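Local coordinates for triggering receptor expressed on myeloid cells 1 (Mus musculus, PDB 1U9K), which amplifies inflammatory responses as a cell-surface receptor that, when activated by its ligands, multimerizes and signals through the adapter TYROBP/DAP12 to SYK, at residues A[34-39]-A[94-99]; A[88-93]-A[108-113]; A[30-35]-A[47-52]. All coordinates share one frame; numbering follows the deposited sequence.

Interaction 1. Residues A[34-39]-A[94-99]; sequences AWQRLP and VIYHPP. With ZN (zinc ion), chain D.
Ala-34 and Val-94 face each other as an antiparallel hydrogen-bonded pair. The amide N of Ala-34 donates to Val-94 O, and the return bond from Val-94 N to Ala-34 O, 2.8 Å, lies in the plane of the acceptor carbonyl. From this pair the segments 34-39 and 94-99 lead away in different directions, their short axes 111° apart, and side chains make the remaining contacts between them. The methyl CB of Ala-34 touches Val-94 CG2 at 3.8 Å and also rests against CB of Tyr-96.

Gln-36 reaches back over the face of the sheet that holds Ala-34 and Val-94. From CB its chain leaves with CG anti to the carbonyl carbon (chi1 -61°) and runs extended across Val-94 at about a right angle. CG grazes Val-94 CG2, CD passes the same methyl at 4.0 Å, and OE1 reaches the other branch, CG1, at 3.6 Å. At the tip, NE2 comes near the plane of the Tyr-96 ring at its edge, 4.2 Å from CE1, with the amide and ring planes steeply inclined. Both ends of this buried amide are satisfied: OE1 accepts a hydrogen bond from NE of Arg-92, and NE2 bonds to OG1 of Thr-46, which fixes the flip of the group.

Beyond the strand, CD of Pro-98 sits over the centre of one face of the Tyr-96 ring. His-97 binds a zinc ion through ND1, 2.3 Å away, while its NE2 is hydrogen-bonded to Asp-101 O.

In the immunoglobulin V-set fold this is the meeting of the central strands C and F. Strand 32-37 lies between 89-96 and 45-49, while 103-113 flanks 89-96 on its other edge, and His-97 to Pro-99 belong to the F-G loop.

Interaction 2. Residues A[88-93]-A[108-113]; sequences SGLYRC and PVRLVV
Gly-89 pairs with Leu-111, and Tyr-91 with Val-109, as antiparallel hydrogen-bonded pairs on either side of the non-hydrogen-bonded pair Leu-90 and Arg-110. The strands pair antiparallel but with a marked twist, their short axes at 139°. Each hydrogen-bonded pair contributes two backbone bonds, and the one from Val-109 N to Tyr-91 O, 2.9 Å, is almost perfectly straight at the hydrogen. In between, CA of Leu-90 makes a CA-H...O contact with Val-109 O. The ladder is prolonged by a side chain: Ser-88 OG accepts the N-H of Val-113 at 2.9 Å and is also hydrogen-bonded to Val-85 O.

This is the F-G hairpin of the receptor's immunoglobulin V-type domain, part of its predicted extracellular region. The chain entering and forming strand 89-96 carries the family's Asp-x-Gly-x-Tyr-x-Cys sequence, in which Tyr-91 forms the tyrosine corner by hydrogen-bonding through OH to Asp-87 O, and Cys-93 forms the disulfide with Cys-21 of the opposing sheet.

On the inner face of the sheet, the ring of Tyr-91 crosses Leu-111 at a slant. Its CE1 meets CD2 of Leu-111 at 3.7 Å and CB of the same residue slightly farther off, while Val-109 O lies at the ring edge near its plane.

The other face holds Leu-90 and Arg-110. Two successive bends (chi2 64°, chi3 65°) fold the arginine so that its guanidinium lies flat against Leu-90, whose CB stands 3.7 Å above the plane, offset toward the rim. A salt bridge from Arg-110 NH2 to Glu-6 OE1 helps to fix the head group there. Leu-90 also lies alongside Pro-108, the two pointing the same way, with CD1 of Leu-90 3.8 Å from Pro-108 CB.

Interaction 3. Residues A[30-35]-A[47-52]; sequences NSQKAW and LVVTQR
Trp-35 and Val-48 are partnered across the C-C' hairpin of the V-set domain, formed by strands 32-37 and 45-49. Trp-35 N donates to Val-48 O at 3.1 Å, but the return bond to Trp-35 O comes from Leu-47 N, at 2.9 Å. With the helix-like backbone of Leu-47 (psi -36°) followed by an extended Val-48, this is consistent with a classic beta bulge.

The bulge leaves both residues beside the tryptophan. Val-48 CG1 packs on Trp-35 CB, and Leu-47 CD1 approaches the five-membered part of the indole at CD1, 3.7 Å away. The indole stands with CG anti to the backbone N (chi1 -178°), where it lies parallel to the ring of Tyr-91 and reaches Cys-93, Val-78 and Met-80 in the core. It is the characteristic strand-C tryptophan of immunoglobulin domains, packed against the disulfide.

On the other face, Val-49 offers CG1 to the methyl of Ala-34 and CG2 to NE2 of Gln-32.

Past the strand end, Thr-50 carries the pairing onward. Its N donates to Lys-33 O, and its OG1 takes over the acceptor role for Lys-33 N at 3.1 Å. The side chains of Gln-32 and Thr-50 lie alongside each other, pointing opposite ways: the glutamine chain is extended, and its NE2 reaches Thr-50 O at 2.8 Å. The bond is nearly straight, with the oxygen in the plane of the amide.

Farther out, CB of Lys-33 lies near Thr-50 CG2; beyond it the chain bends at chi2 (102°), and the ammonium makes a cation-pi contact with Phe-23. NZ also bonds to Tyr-28 O and, within its own segment, to Ser-31 O at 2.8 Å.

In the fold
All three contacts lie in one sheet of the V-set sandwich. Strand 32-37 is shared by interactions 1 and 3, which have Ala-34 and Trp-35 in common, and strand 89-96 by interactions 1 and 2. Interaction 1 is the buried one, with a single bridge and a polar amide satisfied within the sheet; interactions 2 and 3 are partly buried and form longer ladders, each prolonged by a hydroxyl. The centres of these two lie about 18 Å apart, yet both feed the aromatic core beside the disulfide. Charged groups differ too: Arg-110 is paired on the outer face, whereas Lys-33 lies inside.

Interaction 1. Residues A[34-39]-A[94-99]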
loop_
_atom_site.group_PDB
_atom_site.type_symbol
_atom_site.label_atom_id
_atom_site.label_comp_id
_atom_site.label_asym_id
_atom_site.label_seq_id
_atom_site.Cartn_x
_atom_site.Cartn_y
_atom_site.Cartn_z
ATOM N N ALA A 34 -4.199 -0.430 4.207
ATOM C CA ALA A 34 -3.674 -1.618 3.609
ATOM C C ALA A 34 -3.030 -1.328 2.273
ATOM O O ALA A 34 -3.371 -0.367 1.564
ATOM C CB ALA A 34 -4.719 -2.636 3.443
ATOM N N TRP A 35 -2.116 -2.217 1.921
ATOM C CA TRP A 35 -1.546 -2.315 0.579
ATOM C C TRP A 35 -2.113 -3.555 -0.096
ATOM O O TRP A 35 -2.111 -4.607 0.499
ATOM C CB TRP A 35 -0.049 -2.470 0.703
ATOM C CG TRP A 35 0.778 -2.543 -0.597
ATOM C CD1 TRP A 35 1.634 -3.542 -0.918
ATOM C CD2 TRP A 35 0.934 -1.536 -1.609
ATOM N NE1 TRP A 35 2.289 -3.251 -2.079
ATOM C CE2 TRP A 35 1.898 -2.008 -2.514
ATOM C CE3 TRP A 35 0.390 -0.251 -1.820
ATOM C CZ2 TRP A 35 2.296 -1.291 -3.611
ATOM C CZ3 TRP A 35 0.785 0.469 -2.919
ATOM C CH2 TRP A 35 1.726 -0.052 -3.810
ATOM N N GLN A 36 -2.601 -3.399 -1.322
ATOM C CA GLN A 36 -3.266 -4.450 -2.072
ATOM C C GLN A 36 -2.648 -4.620 -3.446
ATOM O O GLN A 36 -2.149 -3.671 -4.034
ATOM C CB GLN A 36 -4.752 -4.162 -2.277
ATOM C CG GLN A 36 -5.532 -4.038 -0.919
ATOM C CD GLN A 36 -7.037 -3.985 -1.146
ATOM O OE1 GLN A 36 -7.485 -3.217 -1.987
ATOM N NE2 GLN A 36 -7.799 -4.811 -0.440
ATOM N N ARG A 37 -2.636 -5.843 -3.932
ATOM C CA ARG A 37 -2.364 -6.098 -5.313
ATOM C C ARG A 37 -3.701 -6.380 -6.010
ATOM O O ARG A 37 -4.648 -6.896 -5.400
ATOM C CB ARG A 37 -1.410 -7.255 -5.439
ATOM C CG ARG A 37 -0.928 -7.571 -6.804
ATOM C CD ARG A 37 0.179 -8.608 -6.760
ATOM N NE ARG A 37 0.783 -8.774 -8.064
ATOM C CZ ARG A 37 1.797 -9.610 -8.319
ATOM N NH1 ARG A 37 2.333 -10.349 -7.352
ATOM N NH2 ARG A 37 2.282 -9.689 -9.518
ATOM N N LEU A 38 -3.772 -5.993 -7.266
ATOM C CA LEU A 38 -5.004 -6.139 -8.045
ATOM C C LEU A 38 -4.768 -7.032 -9.244
ATOM O O LEU A 38 -4.587 -6.543 -10.357
ATOM C CB LEU A 38 -5.505 -4.773 -8.492
ATOM C CG LEU A 38 -5.770 -3.728 -7.402
ATOM C CD1 LEU A 38 -6.055 -2.277 -7.921
ATOM C CD2 LEU A 38 -6.865 -4.154 -6.523
ATOM N N PRO A 39 -4.805 -8.355 -9.056
ATOM C CA PRO A 39 -4.714 -9.255 -10.194
ATOM C C PRO A 39 -5.943 -9.105 -11.096
ATOM O O PRO A 39 -7.068 -8.897 -10.629
ATOM C CB PRO A 39 -4.515 -10.621 -9.538
ATOM C CG PRO A 39 -5.204 -10.507 -8.219
ATOM C CD PRO A 39 -5.121 -9.056 -7.833
ATOM N N VAL A 94 -5.064 1.566 0.373
ATOM C CA VAL A 94 -6.460 1.767 0.666
ATOM C C VAL A 94 -6.725 1.967 2.139
ATOM O O VAL A 94 -5.938 1.556 3.019
ATOM C CB VAL A 94 -7.298 0.587 0.231
ATOM C CG1 VAL A 94 -7.197 0.351 -1.279
ATOM C CG2 VAL A 94 -6.964 -0.677 1.079
ATOM N N ILE A 95 -7.833 2.642 2.403
ATOM C CA ILE A 95 -8.521 2.491 3.700
ATOM C C ILE A 95 -9.215 1.134 3.630
ATOM O O ILE A 95 -10.021 0.883 2.723
ATOM C CB ILE A 95 -9.506 3.591 3.965
ATOM C CG1 ILE A 95 -8.860 4.978 3.847
ATOM C CG2 ILE A 95 -10.199 3.369 5.378
ATOM C CD1 ILE A 95 -7.663 5.197 4.767
ATOM N N TYR A 96 -8.896 0.291 4.608
ATOM C CA TYR A 96 -9.331 -1.063 4.726
ATOM C C TYR A 96 -10.354 -1.254 5.838
ATOM O O TYR A 96 -10.074 -1.039 7.037
ATOM C CB TYR A 96 -8.130 -1.930 4.950
ATOM C CG TYR A 96 -8.362 -3.430 4.849
ATOM C CD1 TYR A 96 -8.575 -4.057 3.624
ATOM C CD2 TYR A 96 -8.300 -4.217 5.996
ATOM C CE1 TYR A 96 -8.773 -5.430 3.547
ATOM C CE2 TYR A 96 -8.497 -5.589 5.941
ATOM C CZ TYR A 96 -8.708 -6.190 4.708
ATOM O OH TYR A 96 -8.905 -7.534 4.677
ATOM N N HIS A 97 -11.560 -1.619 5.425
ATOM C CA HIS A 97 -12.692 -1.765 6.344
ATOM C C HIS A 97 -13.715 -2.763 5.815
ATOM O O HIS A 97 -14.855 -2.400 5.554
ATOM C CB HIS A 97 -13.354 -0.410 6.598
ATOM C CG HIS A 97 -13.647 0.393 5.306
ATOM N ND1 HIS A 97 -14.052 1.711 5.325
ATOM C CD2 HIS A 97 -13.582 0.037 4.003
ATOM C CE1 HIS A 97 -14.225 2.132 4.086
ATOM N NE2 HIS A 97 -13.946 1.137 3.265
ATOM N N PRO A 98 -13.337 -4.029 5.684
ATOM C CA PRO A 98 -14.263 -5.011 5.132
ATOM C C PRO A 98 -15.416 -5.287 6.125
ATOM O O PRO A 98 -15.207 -5.169 7.335
ATOM C CB PRO A 98 -13.400 -6.259 4.911
ATOM C CG PRO A 98 -12.288 -6.130 5.863
ATOM C CD PRO A 98 -12.046 -4.619 6.070
ATOM N N PRO A 99 -16.597 -5.645 5.653
ATOM C CA PRO A 99 -16.888 -5.869 4.238
ATOM C C PRO A 99 -17.194 -4.613 3.409
ATOM O O PRO A 99 -17.562 -4.786 2.258
ATOM C CB PRO A 99 -18.102 -6.797 4.279
ATOM C CG PRO A 99 -18.797 -6.447 5.551
ATOM C CD PRO A 99 -17.728 -5.961 6.490
HETATM ZN ZN ZN D . -13.981 3.030 7.187
#

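Interaction 2. Residues A[88-93]-A[108-113]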
loop_
_atom_site.group_PDB
_atom_site.type_symbol
_atom_site.label_atom_id
_atom_site.label_comp_id
_atom_site.label_asym_id
_atom_site.label_seq_id
_atom_site.Cartn_x
_atom_site.Cartn_y
_atom_site.Cartn_z
ATOM N N SER A 88 5.695 -7.531 -10.785
ATOM C CA SER A 88 5.047 -6.652 -11.724
ATOM C C SER A 88 3.501 -6.822 -11.675
ATOM O O SER A 88 2.993 -7.936 -11.693
ATOM C CB SER A 88 5.546 -6.879 -13.124
ATOM O OG SER A 88 6.939 -6.634 -13.240
ATOM N N GLY A 89 2.787 -5.693 -11.601
ATOM C CA GLY A 89 1.339 -5.706 -11.480
ATOM C C GLY A 89 0.768 -4.404 -11.022
ATOM O O GLY A 89 1.520 -3.429 -10.893
ATOM N N LEU A 90 -0.543 -4.378 -10.771
ATOM C CA LEU A 90 -1.235 -3.171 -10.336
ATOM C C LEU A 90 -1.456 -3.319 -8.813
ATOM O O LEU A 90 -1.884 -4.385 -8.336
ATOM C CB LEU A 90 -2.549 -3.026 -11.096
ATOM C CG LEU A 90 -3.291 -1.740 -10.837
ATOM C CD1 LEU A 90 -2.504 -0.598 -11.333
ATOM C CD2 LEU A 90 -4.699 -1.817 -11.533
ATOM N N TYR A 91 -1.181 -2.255 -8.063
ATOM C CA TYR A 91 -1.281 -2.231 -6.613
ATOM C C TYR A 91 -1.954 -0.951 -6.184
ATOM O O TYR A 91 -2.021 -0.013 -6.937
ATOM C CB TYR A 91 0.099 -2.221 -5.967
ATOM C CG TYR A 91 0.929 -3.431 -6.187
ATOM C CD1 TYR A 91 1.793 -3.523 -7.283
ATOM C CD2 TYR A 91 0.925 -4.491 -5.261
ATOM C CE1 TYR A 91 2.581 -4.645 -7.483
ATOM C CE2 TYR A 91 1.711 -5.639 -5.479
ATOM C CZ TYR A 91 2.503 -5.712 -6.575
ATOM O OH TYR A 91 3.301 -6.809 -6.818
ATOM N N ARG A 92 -2.463 -0.916 -4.968
ATOM C CA ARG A 92 -2.944 0.321 -4.421
ATOM C C ARG A 92 -2.845 0.308 -2.928
ATOM O O ARG A 92 -2.847 -0.747 -2.304
ATOM C CB ARG A 92 -4.399 0.550 -4.806
ATOM C CG ARG A 92 -5.284 -0.579 -4.443
ATOM C CD ARG A 92 -6.707 -0.411 -4.846
ATOM N NE ARG A 92 -7.558 -1.405 -4.190
ATOM C CZ ARG A 92 -8.808 -1.666 -4.579
ATOM N NH1 ARG A 92 -9.336 -1.019 -5.556
ATOM N NH2 ARG A 92 -9.543 -2.563 -3.966
ATOM N N CYS A 93 -2.799 1.498 -2.353
ATOM C CA CYS A 93 -3.017 1.732 -0.920
ATOM C C CYS A 93 -4.494 2.080 -0.710
ATOM O O CYS A 93 -5.093 2.829 -1.506
ATOM C CB CYS A 93 -2.300 3.001 -0.431
ATOM S SG CYS A 93 -0.531 3.083 -0.596
ATOM N N PRO A 108 -3.698 4.233 -8.150
ATOM C CA PRO A 108 -3.117 2.923 -8.378
ATOM C C PRO A 108 -1.705 3.083 -8.937
ATOM O O PRO A 108 -1.382 4.056 -9.621
ATOM C CB PRO A 108 -4.089 2.281 -9.381
ATOM C CG PRO A 108 -5.375 2.978 -9.170
ATOM C CD PRO A 108 -5.007 4.364 -8.795
ATOM N N VAL A 109 -0.870 2.128 -8.587
ATOM C CA VAL A 109 0.527 2.050 -8.917
ATOM C C VAL A 109 0.691 0.881 -9.839
ATOM O O VAL A 109 0.441 -0.219 -9.430
ATOM C CB VAL A 109 1.348 1.732 -7.609
ATOM C CG1 VAL A 109 2.740 1.519 -7.928
ATOM C CG2 VAL A 109 1.192 2.876 -6.591
ATOM N N ARG A 110 1.113 1.116 -11.067
ATOM C CA ARG A 110 1.437 0.072 -12.035
ATOM C C ARG A 110 2.952 -0.145 -11.894
ATOM O O ARG A 110 3.746 0.666 -12.365
ATOM C CB ARG A 110 1.071 0.481 -13.463
ATOM C CG ARG A 110 1.498 -0.539 -14.564
ATOM C CD ARG A 110 0.827 -1.896 -14.490
ATOM N NE ARG A 110 -0.585 -1.689 -14.751
ATOM C CZ ARG A 110 -1.511 -2.619 -14.741
ATOM N NH1 ARG A 110 -1.209 -3.892 -14.545
ATOM N NH2 ARG A 110 -2.753 -2.266 -14.950
ATOM N N LEU A 111 3.317 -1.207 -11.209
ATOM C CA LEU A 111 4.702 -1.595 -11.012
ATOM C C LEU A 111 5.168 -2.478 -12.154
ATOM O O LEU A 111 4.570 -3.516 -12.440
ATOM C CB LEU A 111 4.869 -2.308 -9.676
ATOM C CG LEU A 111 6.219 -2.927 -9.327
ATOM C CD1 LEU A 111 7.244 -1.786 -9.224
ATOM C CD2 LEU A 111 6.132 -3.736 -8.057
ATOM N N VAL A 112 6.210 -2.025 -12.819
ATOM C CA VAL A 112 6.873 -2.795 -13.895
ATOM C C VAL A 112 8.315 -3.021 -13.500
ATOM O O VAL A 112 9.088 -2.104 -13.446
ATOM C CB VAL A 112 6.800 -2.080 -15.239
ATOM C CG1 VAL A 112 7.403 -2.921 -16.362
ATOM C CG2 VAL A 112 5.355 -1.765 -15.551
ATOM N N VAL A 113 8.645 -4.274 -13.202
ATOM C CA VAL A 113 9.967 -4.669 -12.789
ATOM C C VAL A 113 10.618 -5.470 -13.893
ATOM O O VAL A 113 10.040 -6.428 -14.375
ATOM C CB VAL A 113 9.945 -5.572 -11.508
ATOM C CG1 VAL A 113 11.359 -5.921 -11.094
ATOM C CG2 VAL A 113 9.186 -4.911 -10.375
#

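Interaction 3. Residues A[30-35]-A[47-52]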
loop_
_atom_site.group_PDB
_atom_site.type_symbol
_atom_site.label_atom_id
_atom_site.label_comp_id
_atom_site.label_asym_id
_atom_site.label_seq_id
_atom_site.Cartn_x
_atom_site.Cartn_y
_atom_site.Cartn_z
ATOM N N ASN A 30 -8.540 6.995 12.583
ATOM C CA ASN A 30 -8.822 5.762 13.319
ATOM C C ASN A 30 -9.318 4.629 12.382
ATOM O O ASN A 30 -10.218 3.837 12.725
ATOM C CB ASN A 30 -9.817 6.044 14.451
ATOM C CG ASN A 30 -9.793 4.956 15.535
ATOM O OD1 ASN A 30 -8.857 4.156 15.556
ATOM N ND2 ASN A 30 -10.816 4.900 16.402
ATOM N N SER A 31 -8.798 4.599 11.183
ATOM C CA SER A 31 -9.120 3.545 10.243
ATOM C C SER A 31 -7.870 2.733 9.969
ATOM O O SER A 31 -6.722 3.240 9.989
ATOM C CB SER A 31 -9.664 4.113 8.907
ATOM O OG SER A 31 -10.846 4.834 9.109
ATOM N N GLN A 32 -8.102 1.471 9.666
ATOM C CA GLN A 32 -7.072 0.612 9.158
ATOM C C GLN A 32 -6.708 0.986 7.693
ATOM O O GLN A 32 -7.568 1.423 6.881
ATOM C CB GLN A 32 -7.550 -0.849 9.240
ATOM C CG GLN A 32 -6.458 -1.850 9.099
ATOM C CD GLN A 32 -6.919 -3.250 9.506
ATOM O OE1 GLN A 32 -8.069 -3.611 9.274
ATOM N NE2 GLN A 32 -6.032 -4.021 10.117
ATOM N N LYS A 33 -5.441 0.778 7.373
ATOM C CA LYS A 33 -4.933 0.959 6.024
ATOM C C LYS A 33 -4.261 -0.298 5.531
ATOM O O LYS A 33 -3.838 -1.150 6.301
ATOM C CB LYS A 33 -4.001 2.163 5.913
ATOM C CG LYS A 33 -4.695 3.494 6.282
ATOM C CD LYS A 33 -4.325 3.948 7.642
ATOM C CE LYS A 33 -5.036 5.247 8.055
ATOM N NZ LYS A 33 -5.003 5.411 9.485
ATOM N N ALA A 34 -4.199 -0.430 4.207
ATOM C CA ALA A 34 -3.674 -1.618 3.609
ATOM C C ALA A 34 -3.030 -1.328 2.273
ATOM O O ALA A 34 -3.371 -0.367 1.564
ATOM C CB ALA A 34 -4.719 -2.636 3.443
ATOM N N TRP A 35 -2.116 -2.217 1.921
ATOM C CA TRP A 35 -1.546 -2.315 0.579
ATOM C C TRP A 35 -2.113 -3.555 -0.096
ATOM O O TRP A 35 -2.111 -4.607 0.499
ATOM C CB TRP A 35 -0.049 -2.470 0.703
ATOM C CG TRP A 35 0.778 -2.543 -0.597
ATOM C CD1 TRP A 35 1.634 -3.542 -0.918
ATOM C CD2 TRP A 35 0.934 -1.536 -1.609
ATOM N NE1 TRP A 35 2.289 -3.251 -2.079
ATOM C CE2 TRP A 35 1.898 -2.008 -2.514
ATOM C CE3 TRP A 35 0.390 -0.251 -1.820
ATOM C CZ2 TRP A 35 2.296 -1.291 -3.611
ATOM C CZ3 TRP A 35 0.785 0.469 -2.919
ATOM C CH2 TRP A 35 1.726 -0.052 -3.810
ATOM N N LEU A 47 -2.064 -7.429 1.101
ATOM C CA LEU A 47 -0.710 -7.874 1.272
ATOM C C LEU A 47 -0.203 -7.558 2.690
ATOM O O LEU A 47 0.546 -8.297 3.211
ATOM C CB LEU A 47 0.172 -7.222 0.239
ATOM C CG LEU A 47 -0.153 -7.695 -1.174
ATOM C CD1 LEU A 47 0.630 -6.897 -2.131
ATOM C CD2 LEU A 47 0.187 -9.112 -1.249
ATOM N N VAL A 48 -0.608 -6.419 3.257
ATOM C CA VAL A 48 -0.117 -5.967 4.552
ATOM C C VAL A 48 -1.093 -4.916 5.030
ATOM O O VAL A 48 -1.597 -4.159 4.239
ATOM C CB VAL A 48 1.359 -5.471 4.466
ATOM C CG1 VAL A 48 1.536 -4.343 3.465
ATOM C CG2 VAL A 48 1.904 -5.087 5.881
ATOM N N VAL A 49 -1.363 -4.936 6.315
ATOM C CA VAL A 49 -2.302 -4.017 6.944
ATOM C C VAL A 49 -1.711 -3.374 8.169
ATOM O O VAL A 49 -0.812 -3.938 8.765
ATOM C CB VAL A 49 -3.600 -4.733 7.357
ATOM C CG1 VAL A 49 -4.321 -5.278 6.133
ATOM C CG2 VAL A 49 -3.302 -5.846 8.349
ATOM N N THR A 50 -2.181 -2.180 8.528
ATOM C CA THR A 50 -1.800 -1.600 9.794
ATOM C C THR A 50 -2.508 -2.284 10.928
ATOM O O THR A 50 -3.466 -3.047 10.729
ATOM C CB THR A 50 -2.060 -0.088 9.852
ATOM O OG1 THR A 50 -3.451 0.190 9.640
ATOM C CG2 THR A 50 -1.356 0.642 8.755
ATOM N N GLN A 51 -1.993 -2.073 12.140
ATOM C CA GLN A 51 -2.585 -2.718 13.324
ATOM C C GLN A 51 -3.075 -1.700 14.336
ATOM O O GLN A 51 -2.698 -0.523 14.297
ATOM C CB GLN A 51 -1.617 -3.702 13.969
ATOM C CG GLN A 51 -1.448 -5.052 13.191
ATOM C CD GLN A 51 -2.755 -5.879 12.994
ATOM O OE1 GLN A 51 -3.632 -5.939 13.870
ATOM N NE2 GLN A 51 -2.841 -6.548 11.861
ATOM N N ARG A 52 -3.945 -2.177 15.228
ATOM C CA ARG A 52 -4.528 -1.371 16.274
ATOM C C ARG A 52 -3.451 -0.995 17.291
ATOM O O ARG A 52 -2.537 -1.791 17.513
ATOM C CB ARG A 52 -5.679 -2.127 16.983
ATOM C CG ARG A 52 -7.072 -1.743 16.408
ATOM C CD ARG A 52 -8.277 -2.513 16.982
ATOM N NE ARG A 52 -9.449 -2.391 16.099
ATOM C CZ ARG A 52 -9.749 -3.211 15.066
ATOM N NH1 ARG A 52 -8.969 -4.257 14.739
ATOM N NH2 ARG A 52 -10.834 -2.979 14.325
#